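Local structure of methyltransferase domain-containing protein (Serratia marcescens, 7CLU) at residues A[234-240]-A[261-266]; A[171-177]-A[193-199]. The protein probably transfers a methyl group from S-adenosyl-L-methionine to a hydroxyl oxygen of an intermediate in the synthesis of the pigment prodigiosin. All blocks are in the same frame, centred on the assembly; numbering follows the deposited sequence.

Both contacts belong to the Rossmann-like methyltransferase domain and follow one another along the chain: contact 2 closes at residue 199, before contact 1 opens at 234. Their centres lie about 10 Å apart. Contact 2 pairs strands 171-175 and 194-199 of the seven-stranded mixed sheet; contact 1 packs the lead-in to strand 239-243 against the end of helix 251-264. Strands 171-175 and 239-243 are neighbours, so the two contacts touch directly: Asp238 OD1 accepts a probable hydrogen bond from Ala171 N, and the Tyr237 side chain packs on Ala171 and Ala196. Contact 2 lies within the sheet, and contact 1 borders the approach to the neighbouring strand; strand 194-199 carries Glu199 of the S-adenosyl-L-homocysteine site.

Contact 1 (A[234-240]-A[261-266]); sequences IGGYDLI and IYRAMP
With chi1 at 71°, Ile234 places CG1 between its own backbone N and carbonyl carbon, and an extended chi2 (-178°) carries CD1 on toward helix 251-264. Both atoms then rest on one methyl group: Ala264 CB lies 3.7 Å from Ile234 CG1 and 3.8 Å from Ile234 CD1. Ile261, one helical turn before Met265, meets the same side chain with its branch methyl CG2, 4.1 Å from Ile234 CD1, the two isoleucines crossing at about a right angle. Ile240, the second residue of the strand, is a looser neighbour; its CG1 comes within 4.3 Å of Met265 CG.

The other half of the contact is made by a proline ring against backbone carbonyls. Pro266 follows the end of the helix and sets its ring against the type I turn from Ile234 to Tyr237. Its CB is 3.1 Å from Gly235 O and its CG 3.2 Å from Tyr237 O, so two carbonyl oxygens close in on the ring's CH2 groups. No hydrogen bond joins the two segments; they meet through packing and close carbon-oxygen contacts.

Beyond the pair, Asp238 turns away, and its OD2 is hydrogen-bonded to Arg170 N and His169 ND1. On the helix side, Ile261 and Met265 both reach Phe271 of strand 270-275, while Lys338 NZ is hydrogen-bonded to Met265 O. The contact thus joins the turn leading into strand 239-243 to the C-terminal end of helix 251-264 and the residues just after it, within a beta-alpha-beta crossover of the Rossmann-like methyltransferase fold.

Contact 2 (A[171-177]-A[193-199]); sequences AFLDIGS and IALAICE
Phe172 N gives the straightest of the five backbone hydrogen bonds that join these strands, reaching Ala194 O at 2.7 Å with an angle of 173° at the hydrogen. The bonds then alternate in the parallel manner: next comes a weak bond from Ala196 N to Phe172 O, then Asp174 N to Ala196 O, Cys198 N to Asp174 O and Gly176 N to Cys198 O. Leu173 CA also lies 3.2 Å from Ala196 O in a CA-H...O contact. The strand segments run at 22° to each other.

Side chains meet on both faces of the sheet. On one, Leu173 divides its methyls between two partners: CD1 lies 3.7 Å from Ala196 CB, while CD2 reaches Cys198 CB. On the other, Phe172 has CG anti to its backbone N (chi1 162°); its CD2 meets Leu195 CD2 at 3.6 Å, with the methyl approaching the ring obliquely. Phe172 CB, meanwhile, touches Ile193 CD1. Farther along that face, Ile197 CG2 lies 3.4 Å from Ser177 CB, though the placement of the Ser177 side chain is doubtful. Glu199, bent at chi2, folds back so that OE2 lies 2.7 Å from Ser177 O.

In the next shell, helix 181-189 packs on this second face through Ile186 against Phe172 and Pro183 against Asp174 and Ile197. Asp174 OD1 is hydrogen-bonded to His241 ND1 on the adjoining strand. Glu199 takes part in binding S-adenosyl-L-homocysteine, and Gly176 O receives a weak bond from Gln146 of the same site. A glycine-rich loop after strand 171-175 and an acidic residue at the end of strand 194-199 are characteristic of the cofactor pocket in Rossmann-fold methyltransferases.

Contact 1 (A[234-240]-A[261-266])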
loop_
_atom_site.group_PDB
_atom_site.type_symbol
_atom_site.label_atom_id
_atom_site.label_comp_id
_atom_site.label_asym_id
_atom_site.label_seq_id
_atom_site.Cartn_x
_atom_site.Cartn_y
_atom_site.Cartn_z
ATOM N N ILE A 234 5.609 -39.092 -14.965
ATOM C CA ILE A 234 4.691 -38.366 -15.829
ATOM C C ILE A 234 4.794 -38.842 -17.279
ATOM O O ILE A 234 4.306 -38.176 -18.183
ATOM C CB ILE A 234 4.925 -36.848 -15.711
ATOM C CG1 ILE A 234 6.243 -36.439 -16.367
ATOM C CG2 ILE A 234 4.945 -36.432 -14.243
ATOM C CD1 ILE A 234 6.567 -34.946 -16.235
ATOM N N GLY A 235 5.399 -40.013 -17.500
ATOM C CA GLY A 235 5.654 -40.502 -18.851
ATOM C C GLY A 235 4.415 -40.903 -19.634
ATOM O O GLY A 235 4.444 -40.897 -20.872
ATOM N N GLY A 236 3.330 -41.242 -18.956
ATOM C CA GLY A 236 2.140 -41.627 -19.689
ATOM C C GLY A 236 1.209 -40.475 -20.024
ATOM O O GLY A 236 0.025 -40.707 -20.264
ATOM N N TYR A 237 1.698 -39.235 -20.033
ATOM C CA TYR A 237 0.823 -38.075 -20.209
ATOM C C TYR A 237 1.342 -37.222 -21.351
ATOM O O TYR A 237 2.420 -36.628 -21.244
ATOM C CB TYR A 237 0.708 -37.271 -18.910
ATOM C CG TYR A 237 0.019 -38.086 -17.849
ATOM C CD1 TYR A 237 -1.365 -38.112 -17.757
ATOM C CD2 TYR A 237 0.748 -38.899 -16.990
ATOM C CE1 TYR A 237 -2.004 -38.895 -16.818
ATOM C CE2 TYR A 237 0.111 -39.688 -16.040
ATOM C CZ TYR A 237 -1.265 -39.680 -15.964
ATOM O OH TYR A 237 -1.909 -40.455 -15.023
ATOM N N ASP A 238 0.567 -37.157 -22.441
ATOM C CA ASP A 238 0.988 -36.423 -23.630
ATOM C C ASP A 238 0.756 -34.916 -23.526
ATOM O O ASP A 238 1.221 -34.180 -24.404
ATOM C CB ASP A 238 0.288 -36.994 -24.878
ATOM C CG ASP A 238 -1.228 -37.009 -24.747
ATOM O OD1 ASP A 238 -1.752 -37.710 -23.868
ATOM O OD2 ASP A 238 -1.899 -36.314 -25.526
ATOM N N LEU A 239 0.088 -34.438 -22.470
ATOM C CA LEU A 239 0.010 -33.013 -22.156
ATOM C C LEU A 239 0.329 -32.813 -20.678
ATOM O O LEU A 239 -0.303 -33.433 -19.813
ATOM C CB LEU A 239 -1.376 -32.418 -22.484
ATOM C CG LEU A 239 -1.539 -30.909 -22.194
ATOM C CD1 LEU A 239 -0.531 -30.048 -22.968
ATOM C CD2 LEU A 239 -2.956 -30.436 -22.491
ATOM N N ILE A 240 1.318 -31.957 -20.394
ATOM C CA ILE A 240 1.742 -31.649 -19.032
ATOM C C ILE A 240 1.666 -30.146 -18.833
ATOM O O ILE A 240 2.107 -29.373 -19.694
ATOM C CB ILE A 240 3.179 -32.146 -18.744
ATOM C CG1 ILE A 240 3.304 -33.641 -19.046
ATOM C CG2 ILE A 240 3.554 -31.879 -17.295
ATOM C CD1 ILE A 240 2.716 -34.504 -17.989
ATOM N N ILE A 261 11.292 -31.739 -16.138
ATOM C CA ILE A 261 10.051 -32.136 -16.801
ATOM C C ILE A 261 10.330 -32.674 -18.198
ATOM O O ILE A 261 9.750 -33.681 -18.612
ATOM C CB ILE A 261 9.068 -30.957 -16.848
ATOM C CG1 ILE A 261 8.625 -30.593 -15.423
ATOM C CG2 ILE A 261 7.887 -31.317 -17.741
ATOM C CD1 ILE A 261 7.756 -29.351 -15.340
ATOM N N TYR A 262 11.204 -32.002 -18.952
ATOM C CA TYR A 262 11.531 -32.462 -20.298
ATOM C C TYR A 262 12.038 -33.896 -20.282
ATOM O O TYR A 262 11.614 -34.720 -21.103
ATOM C CB TYR A 262 12.578 -31.546 -20.927
ATOM C CG TYR A 262 12.967 -31.966 -22.320
ATOM C CD1 TYR A 262 12.225 -31.549 -23.417
ATOM C CD2 TYR A 262 14.069 -32.797 -22.547
ATOM C CE1 TYR A 262 12.560 -31.930 -24.701
ATOM C CE2 TYR A 262 14.412 -33.192 -23.833
ATOM C CZ TYR A 262 13.652 -32.750 -24.907
ATOM O OH TYR A 262 13.975 -33.124 -26.193
ATOM N N ARG A 263 12.933 -34.212 -19.343
ATOM C CA ARG A 263 13.517 -35.549 -19.289
ATOM C C ARG A 263 12.448 -36.596 -19.011
ATOM O O ARG A 263 12.481 -37.699 -19.572
ATOM C CB ARG A 263 14.612 -35.593 -18.223
ATOM C CG ARG A 263 15.363 -36.908 -18.168
ATOM C CD ARG A 263 16.600 -36.822 -17.285
ATOM N NE ARG A 263 16.268 -36.591 -15.882
ATOM C CZ ARG A 263 16.494 -35.451 -15.234
ATOM N NH1 ARG A 263 17.062 -34.426 -15.865
ATOM N NH2 ARG A 263 16.159 -35.340 -13.952
ATOM N N ALA A 264 11.463 -36.249 -18.183
ATOM C CA ALA A 264 10.446 -37.203 -17.759
ATOM C C ALA A 264 9.284 -37.331 -18.735
ATOM O O ALA A 264 8.549 -38.321 -18.663
ATOM C CB ALA A 264 9.927 -36.814 -16.371
ATOM N N MET A 265 9.121 -36.380 -19.654
ATOM C CA MET A 265 7.981 -36.371 -20.559
ATOM C C MET A 265 8.059 -37.529 -21.548
ATOM O O MET A 265 9.148 -37.998 -21.875
ATOM C CB MET A 265 7.930 -35.071 -21.351
ATOM C CG MET A 265 7.282 -33.920 -20.629
ATOM S SD MET A 265 7.682 -32.386 -21.477
ATOM C CE MET A 265 6.879 -32.673 -23.059
ATOM N N PRO A 266 6.921 -37.974 -22.074
ATOM C CA PRO A 266 6.961 -38.940 -23.176
ATOM C C PRO A 266 7.495 -38.283 -24.437
ATOM O O PRO A 266 7.412 -37.064 -24.616
ATOM C CB PRO A 266 5.497 -39.355 -23.342
ATOM C CG PRO A 266 4.716 -38.139 -22.904
ATOM C CD PRO A 266 5.539 -37.553 -21.758
#

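Contact 2 (A[171-177]-A[193-199])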
loop_
_atom_site.group_PDB
_atom_site.type_symbol
_atom_site.label_atom_id
_atom_site.label_comp_id
_atom_site.label_asym_id
_atom_site.label_seq_id
_atom_site.Cartn_x
_atom_site.Cartn_y
_atom_site.Cartn_z
ATOM N N ALA A 171 -4.143 -37.822 -22.412
ATOM C CA ALA A 171 -3.912 -37.881 -20.974
ATOM C C ALA A 171 -3.210 -36.597 -20.573
ATOM O O ALA A 171 -2.134 -36.282 -21.097
ATOM C CB ALA A 171 -3.070 -39.101 -20.601
ATOM N N PHE A 172 -3.831 -35.865 -19.661
ATOM C CA PHE A 172 -3.342 -34.582 -19.200
ATOM C C PHE A 172 -2.957 -34.692 -17.731
ATOM O O PHE A 172 -3.682 -35.299 -16.932
ATOM C CB PHE A 172 -4.408 -33.515 -19.393
ATOM C CG PHE A 172 -4.189 -32.280 -18.581
ATOM C CD1 PHE A 172 -3.440 -31.236 -19.084
ATOM C CD2 PHE A 172 -4.760 -32.148 -17.327
ATOM C CE1 PHE A 172 -3.262 -30.072 -18.347
ATOM C CE2 PHE A 172 -4.576 -30.991 -16.582
ATOM C CZ PHE A 172 -3.833 -29.952 -17.097
ATOM N N LEU A 173 -1.817 -34.106 -17.383
ATOM C CA LEU A 173 -1.341 -34.099 -16.009
ATOM C C LEU A 173 -0.966 -32.683 -15.603
ATOM O O LEU A 173 -0.268 -31.980 -16.339
ATOM C CB LEU A 173 -0.146 -35.040 -15.833
ATOM C CG LEU A 173 0.347 -35.152 -14.383
ATOM C CD1 LEU A 173 0.720 -36.586 -14.040
ATOM C CD2 LEU A 173 1.545 -34.260 -14.203
ATOM N N ASP A 174 -1.424 -32.276 -14.427
ATOM C CA ASP A 174 -1.199 -30.938 -13.892
ATOM C C ASP A 174 -0.187 -31.045 -12.756
ATOM O O ASP A 174 -0.433 -31.735 -11.756
ATOM C CB ASP A 174 -2.513 -30.337 -13.387
ATOM C CG ASP A 174 -2.454 -28.820 -13.206
ATOM O OD1 ASP A 174 -1.609 -28.144 -13.834
ATOM O OD2 ASP A 174 -3.282 -28.298 -12.425
ATOM N N ILE A 175 0.930 -30.350 -12.889
ATOM C CA ILE A 175 1.992 -30.457 -11.898
ATOM C C ILE A 175 1.765 -29.429 -10.800
ATOM O O ILE A 175 1.781 -28.217 -11.050
ATOM C CB ILE A 175 3.379 -30.282 -12.526
ATOM C CG1 ILE A 175 3.656 -31.415 -13.518
ATOM C CG2 ILE A 175 4.400 -30.255 -11.418
ATOM C CD1 ILE A 175 5.100 -31.525 -13.965
ATOM N N GLY A 176 1.572 -29.919 -9.578
ATOM C CA GLY A 176 1.550 -29.037 -8.429
ATOM C C GLY A 176 0.284 -28.223 -8.317
ATOM O O GLY A 176 0.320 -27.114 -7.771
ATOM N N SER A 177 -0.824 -28.733 -8.868
ATOM C CA SER A 177 -2.164 -28.203 -8.630
ATOM C C SER A 177 -2.359 -27.902 -7.151
ATOM O O SER A 177 -2.038 -28.722 -6.287
ATOM C CB SER A 177 -3.224 -29.226 -9.072
ATOM O OG SER A 177 -3.683 -29.063 -10.406
ATOM N N ILE A 193 -10.762 -37.629 -21.854
ATOM C CA ILE A 193 -9.331 -37.439 -21.653
ATOM C C ILE A 193 -8.943 -37.928 -20.261
ATOM O O ILE A 193 -9.659 -37.686 -19.282
ATOM C CB ILE A 193 -8.930 -35.966 -21.875
ATOM C CG1 ILE A 193 -7.409 -35.808 -21.744
ATOM C CG2 ILE A 193 -9.677 -35.035 -20.907
ATOM C CD1 ILE A 193 -6.918 -34.379 -21.832
ATOM N N ALA A 194 -7.823 -38.652 -20.177
ATOM C CA ALA A 194 -7.325 -39.102 -18.886
ATOM C C ALA A 194 -6.694 -37.930 -18.131
ATOM O O ALA A 194 -6.138 -37.001 -18.725
ATOM C CB ALA A 194 -6.308 -40.230 -19.071
ATOM N N LEU A 195 -6.793 -37.971 -16.809
ATOM C CA LEU A 195 -6.482 -36.795 -16.009
ATOM C C LEU A 195 -5.745 -37.180 -14.737
ATOM O O LEU A 195 -6.088 -38.163 -14.074
ATOM C CB LEU A 195 -7.755 -36.019 -15.640
ATOM C CG LEU A 195 -8.532 -35.349 -16.774
ATOM C CD1 LEU A 195 -9.843 -34.784 -16.228
ATOM C CD2 LEU A 195 -7.697 -34.241 -17.401
ATOM N N ALA A 196 -4.774 -36.351 -14.370
ATOM C CA ALA A 196 -3.938 -36.636 -13.215
ATOM C C ALA A 196 -3.374 -35.337 -12.665
ATOM O O ALA A 196 -3.227 -34.345 -13.382
ATOM C CB ALA A 196 -2.794 -37.597 -13.566
ATOM N N ILE A 197 -3.049 -35.358 -11.383
ATOM C CA ILE A 197 -2.289 -34.289 -10.765
ATOM C C ILE A 197 -1.062 -34.905 -10.108
ATOM O O ILE A 197 -1.170 -35.943 -9.450
ATOM C CB ILE A 197 -3.132 -33.524 -9.735
ATOM C CG1 ILE A 197 -4.342 -32.870 -10.424
ATOM C CG2 ILE A 197 -2.266 -32.505 -9.011
ATOM C CD1 ILE A 197 -5.435 -32.505 -9.473
ATOM N N CYS A 198 0.090 -34.269 -10.280
ATOM C CA CYS A 198 1.322 -34.671 -9.599
ATOM C C CYS A 198 1.563 -33.762 -8.394
ATOM O O CYS A 198 1.682 -32.545 -8.558
ATOM C CB CYS A 198 2.512 -34.610 -10.547
ATOM S SG CYS A 198 4.032 -35.222 -9.775
ATOM N N GLU A 199 1.613 -34.351 -7.191
ATOM C CA GLU A 199 1.814 -33.596 -5.957
ATOM C C GLU A 199 3.011 -34.149 -5.200
ATOM O O GLU A 199 3.340 -35.330 -5.325
ATOM C CB GLU A 199 0.596 -33.654 -5.024
ATOM C CG GLU A 199 -0.588 -32.813 -5.469
ATOM C CD GLU A 199 -0.225 -31.357 -5.661
ATOM O OE1 GLU A 199 0.318 -30.751 -4.711
ATOM O OE2 GLU A 199 -0.478 -30.825 -6.761
#